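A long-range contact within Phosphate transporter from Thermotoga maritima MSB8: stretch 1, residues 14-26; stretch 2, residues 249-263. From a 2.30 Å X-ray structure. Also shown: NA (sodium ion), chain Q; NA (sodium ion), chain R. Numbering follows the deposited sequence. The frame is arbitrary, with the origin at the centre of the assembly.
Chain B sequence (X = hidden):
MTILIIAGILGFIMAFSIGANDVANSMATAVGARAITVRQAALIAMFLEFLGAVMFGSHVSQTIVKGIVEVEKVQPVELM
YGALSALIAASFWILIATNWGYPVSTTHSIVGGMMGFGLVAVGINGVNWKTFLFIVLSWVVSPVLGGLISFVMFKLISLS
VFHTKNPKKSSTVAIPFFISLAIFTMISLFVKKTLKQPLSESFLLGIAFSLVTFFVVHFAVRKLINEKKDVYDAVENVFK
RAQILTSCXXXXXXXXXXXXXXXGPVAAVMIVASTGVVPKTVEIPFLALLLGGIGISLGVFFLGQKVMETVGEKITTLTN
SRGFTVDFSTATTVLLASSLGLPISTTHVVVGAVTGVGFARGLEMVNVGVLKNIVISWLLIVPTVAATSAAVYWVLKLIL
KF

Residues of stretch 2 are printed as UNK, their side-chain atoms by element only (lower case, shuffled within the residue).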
# COMPACT_ATOMS: atom_id res chain seq x y z
N MET B 14 -14.66 -9.65 19.53
CA MET B 14 -14.08 -10.79 18.85
C MET B 14 -12.82 -10.40 18.07
O MET B 14 -11.80 -11.10 18.14
CB MET B 14 -15.12 -11.41 17.93
CG MET B 14 -14.62 -12.55 17.12
SD MET B 14 -14.38 -14.04 18.12
CE MET B 14 -13.55 -15.07 16.94
N ALA B 15 -12.88 -9.30 17.31
CA ALA B 15 -11.74 -8.86 16.51
C ALA B 15 -10.55 -8.50 17.40
O ALA B 15 -9.39 -8.86 17.11
CB ALA B 15 -12.15 -7.66 15.65
N PHE B 16 -10.82 -7.79 18.50
CA PHE B 16 -9.81 -7.48 19.50
C PHE B 16 -9.13 -8.75 20.01
O PHE B 16 -7.89 -8.81 20.11
CB PHE B 16 -10.47 -6.71 20.65
CG PHE B 16 -9.51 -6.18 21.67
CD1 PHE B 16 -9.04 -6.99 22.68
CD2 PHE B 16 -9.06 -4.87 21.60
CE1 PHE B 16 -8.14 -6.52 23.62
CE2 PHE B 16 -8.17 -4.38 22.53
CZ PHE B 16 -7.70 -5.22 23.54
N SER B 17 -9.92 -9.80 20.30
CA SER B 17 -9.36 -11.04 20.82
C SER B 17 -8.50 -11.74 19.78
O SER B 17 -7.45 -12.32 20.12
CB SER B 17 -10.49 -11.95 21.34
OG SER B 17 -11.08 -12.76 20.32
N ILE B 18 -8.88 -11.65 18.50
CA ILE B 18 -8.04 -12.20 17.42
C ILE B 18 -6.68 -11.50 17.38
O ILE B 18 -5.62 -12.14 17.33
CB ILE B 18 -8.77 -12.09 16.07
CG1 ILE B 18 -10.03 -12.96 16.04
CG2 ILE B 18 -7.84 -12.42 14.92
CD1 ILE B 18 -10.97 -12.67 14.87
N GLY B 19 -6.69 -10.16 17.34
CA GLY B 19 -5.43 -9.43 17.30
C GLY B 19 -4.54 -9.79 18.48
O GLY B 19 -3.34 -10.08 18.31
N ALA B 20 -5.14 -9.86 19.68
CA ALA B 20 -4.40 -10.18 20.90
C ALA B 20 -3.74 -11.55 20.82
O ALA B 20 -2.56 -11.70 21.17
CB ALA B 20 -5.34 -10.10 22.10
N ASN B 21 -4.50 -12.57 20.38
CA ASN B 21 -3.94 -13.92 20.39
C ASN B 21 -2.97 -14.17 19.25
O ASN B 21 -2.04 -14.98 19.39
CB ASN B 21 -5.04 -14.99 20.31
CG ASN B 21 -4.57 -16.34 20.87
OD1 ASN B 21 -4.15 -17.25 20.13
ND2 ASN B 21 -4.62 -16.45 22.19
N ASP B 22 -3.17 -13.52 18.10
CA ASP B 22 -2.46 -13.94 16.90
C ASP B 22 -1.32 -13.04 16.46
O ASP B 22 -0.62 -13.42 15.51
CB ASP B 22 -3.44 -14.07 15.73
CG ASP B 22 -4.39 -15.26 15.85
OD1 ASP B 22 -4.30 -16.02 16.83
OD2 ASP B 22 -5.23 -15.44 14.96
N VAL B 23 -1.11 -11.86 17.06
CA VAL B 23 0.03 -11.07 16.58
C VAL B 23 1.33 -11.87 16.67
O VAL B 23 2.19 -11.78 15.76
CB VAL B 23 0.10 -9.70 17.31
CG1 VAL B 23 0.29 -9.87 18.81
CG2 VAL B 23 1.20 -8.82 16.69
N ALA B 24 1.47 -12.73 17.68
CA ALA B 24 2.63 -13.62 17.78
C ALA B 24 2.89 -14.40 16.49
O ALA B 24 4.05 -14.57 16.10
CB ALA B 24 2.46 -14.60 18.94
N ASN B 25 1.82 -14.83 15.79
CA ASN B 25 1.99 -15.67 14.60
C ASN B 25 2.78 -14.97 13.50
O ASN B 25 3.36 -15.63 12.63
CB ASN B 25 0.63 -16.09 14.01
CG ASN B 25 -0.27 -16.86 14.99
OD1 ASN B 25 0.07 -17.10 16.15
ND2 ASN B 25 -1.45 -17.24 14.49
N SER B 26 2.73 -13.64 13.46
CA SER B 26 3.49 -12.92 12.44
C SER B 26 4.75 -12.27 12.99
O SER B 26 5.75 -12.24 12.28
CB SER B 26 2.62 -11.84 11.78
OG SER B 26 2.23 -10.85 12.70
N UNK B 249 4.49 -9.50 5.73
CA UNK B 249 3.79 -10.38 4.82
C UNK B 249 2.85 -11.32 5.59
O UNK B 249 1.67 -11.48 5.24
c UNK B 249 3.46 -13.75 0.84
o UNK B 249 3.05 -14.60 -0.17
c UNK B 249 3.13 -11.81 2.22
c UNK B 249 4.66 -14.01 1.49
c UNK B 249 4.33 -12.05 2.88
c UNK B 249 2.70 -12.65 1.20
c UNK B 249 5.08 -13.16 2.50
c UNK B 249 4.83 -11.15 3.99
N UNK B 250 3.34 -11.87 6.71
CA UNK B 250 2.46 -12.74 7.50
C UNK B 250 1.29 -11.94 8.09
O UNK B 250 0.15 -12.41 8.08
c UNK B 250 4.35 -14.31 8.03
c UNK B 250 2.26 -14.45 9.34
c UNK B 250 3.22 -13.50 8.61
N UNK B 251 1.57 -10.75 8.63
CA UNK B 251 0.53 -9.89 9.21
C UNK B 251 -0.60 -9.60 8.22
O UNK B 251 -1.79 -9.64 8.58
o UNK B 251 1.51 -8.61 11.00
c UNK B 251 1.14 -8.57 9.65
N UNK B 252 -0.22 -9.22 7.00
CA UNK B 252 -1.18 -8.97 5.93
C UNK B 252 -2.03 -10.20 5.68
O UNK B 252 -3.27 -10.11 5.61
c UNK B 252 -2.50 -9.04 1.52
c UNK B 252 -0.40 -8.57 4.67
c UNK B 252 -2.84 -7.73 1.22
c UNK B 252 -1.61 -6.97 3.15
c UNK B 252 -1.26 -8.28 3.47
c UNK B 252 -1.70 -9.30 2.64
c UNK B 252 -2.40 -6.69 2.03
N UNK B 253 -1.38 -11.36 5.52
CA UNK B 253 -2.13 -12.56 5.18
C UNK B 253 -3.01 -12.99 6.35
O UNK B 253 -4.10 -13.54 6.16
o UNK B 253 -0.56 -14.21 5.91
c UNK B 253 -1.16 -13.67 4.77
N UNK B 254 -2.59 -12.66 7.57
CA UNK B 254 -3.40 -12.97 8.74
C UNK B 254 -4.67 -12.12 8.75
O UNK B 254 -5.77 -12.65 9.01
c UNK B 254 -2.60 -12.74 10.02
c UNK B 254 -3.43 -12.95 11.24
c UNK B 254 -3.79 -14.08 11.89
n UNK B 254 -4.09 -11.92 11.86
n UNK B 254 -4.65 -13.72 12.89
c UNK B 254 -4.81 -12.40 12.87
N UNK B 255 -4.54 -10.81 8.53
CA UNK B 255 -5.73 -9.97 8.39
C UNK B 255 -6.66 -10.48 7.30
O UNK B 255 -7.87 -10.55 7.50
N UNK B 256 -6.08 -10.91 6.17
CA UNK B 256 -6.87 -11.37 5.04
C UNK B 256 -7.69 -12.63 5.38
O UNK B 256 -8.88 -12.72 5.06
c UNK B 256 -5.96 -11.61 3.84
N UNK B 257 -7.07 -13.59 6.07
CA UNK B 257 -7.79 -14.84 6.36
C UNK B 257 -8.68 -14.72 7.59
O UNK B 257 -9.77 -15.31 7.61
o UNK B 257 -7.94 -17.99 7.34
c UNK B 257 -6.81 -16.02 6.55
n UNK B 257 -7.63 -17.83 5.13
c UNK B 257 -7.50 -17.39 6.37
N UNK B 258 -8.26 -13.97 8.61
CA UNK B 258 -8.93 -14.02 9.89
C UNK B 258 -9.90 -12.87 10.17
O UNK B 258 -10.66 -12.98 11.14
c UNK B 258 -7.90 -14.05 11.03
o UNK B 258 -6.84 -15.65 12.40
c UNK B 258 -7.34 -15.45 11.29
o UNK B 258 -7.34 -16.31 10.40
N UNK B 259 -9.90 -11.78 9.38
CA UNK B 259 -10.92 -10.77 9.69
C UNK B 259 -12.30 -11.41 9.59
O UNK B 259 -13.20 -11.06 10.35
c UNK B 259 -10.79 -9.50 8.81
c UNK B 259 -11.20 -9.76 7.34
c UNK B 259 -11.64 -8.34 9.43
N UNK B 260 -12.46 -12.40 8.71
CA UNK B 260 -13.70 -13.18 8.61
C UNK B 260 -14.20 -13.70 9.96
O UNK B 260 -15.42 -13.77 10.16
c UNK B 260 -13.50 -14.38 7.67
N UNK B 261 -13.31 -14.05 10.89
CA UNK B 261 -13.81 -14.65 12.13
C UNK B 261 -14.64 -13.67 12.95
O UNK B 261 -15.43 -14.10 13.81
n UNK B 261 -10.58 -16.36 12.70
o UNK B 261 -12.20 -16.73 11.18
c UNK B 261 -12.67 -15.20 12.98
c UNK B 261 -11.79 -16.16 12.21
N UNK B 262 -14.47 -12.37 12.71
CA UNK B 262 -15.34 -11.37 13.31
C UNK B 262 -16.30 -10.74 12.30
O UNK B 262 -17.45 -10.46 12.65
c UNK B 262 -14.51 -10.27 13.98
N UNK B 263 -15.86 -10.57 11.05
CA UNK B 263 -16.64 -9.85 10.06
C UNK B 263 -17.75 -10.71 9.45
O UNK B 263 -18.79 -10.16 9.04
c UNK B 263 -15.73 -9.30 8.95
NA NA Q . -3.65 -18.05 17.70
NA NA R . -8.50 -18.07 9.55
O HOH W 1 -1.43 -17.41 18.31
O HOH W 2 -10.65 -17.49 9.10

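Position 249 carries one carbon and then a six-carbon ring bearing one oxygen; its end leads away from stretch 1, and it is Tyr249. At 250 a carbon carries two more, a branched apolar group pointing toward stretch 1, one tip 3.6 Å from Ser26 CB: Val250, the tip being CG1. Position 251 has one carbon and one oxygen, that oxygen 2.9 Å from Ser26 OG. It is Ser251, whose OG donates a hydrogen bond to Ser26 OG.

At 252 a carbon leads to a ring of six carbons without a heteroatom, out of reach of stretch 1: Phe252. Position 253 is again one carbon and one oxygen, the oxygen 2.9 Å from the O of position 250; this is Ser253, its OG bonding back to its own helix.

Position 254 shows one carbon, then a five-membered ring of three carbons and two nitrogens, one nitrogen 2.8 Å from Asp22 OD2. It is His254, and NE2 donates that hydrogen bond at 157°. Ile18 CG2 also lies at the ring edge, 3.7 Å from CE1.

No side-chain atom exists at 255, Gly255, and 256 has a single carbon far from stretch 1, Ala256. At 257 two carbons end in one oxygen and one nitrogen, the oxygen 2.3 Å from the sodium of chain R: Asn257. Position 258 has two carbons, the second carrying two oxygens; one is 2.3 Å from the same sodium, the other 3.0 Å from Asp22 OD2. This is Asp258, with OD1 on the metal and OD2 facing Asp22.

The branched three-carbon group at 259 points away, as does the lone carbon at 260: Val259 and Ala260. Position 261 has two carbons, then an oxygen and a nitrogen; its CB is 3.6 Å from Ile18 CD1, and its oxygen takes a hydrogen bond from water 2, itself a sodium ligand. It is Asn261. One carbon at 262 sits 3.9 Å from Ala15 CB, giving Ala262; the one at 263 points away, Ala263.

The helices 14-26 and 249-258 run at 142°, nearer antiparallel than parallel, and the contact changes character along its length. Ala15 and Ala262 are small enough to bring their CA atoms to 5.4 Å, while Ile18 is a knob among His254, Asp258, Asn261 and Ala262. In the middle, two aspartates each give OD1 to a separate sodium and bring their OD2 atoms together; the hydrogen bond from His254 helps offset that like-charge contact. The serine pair joins the helices at the far end.

Stretch 2 (249-263) YVSFSHGANDVANAA
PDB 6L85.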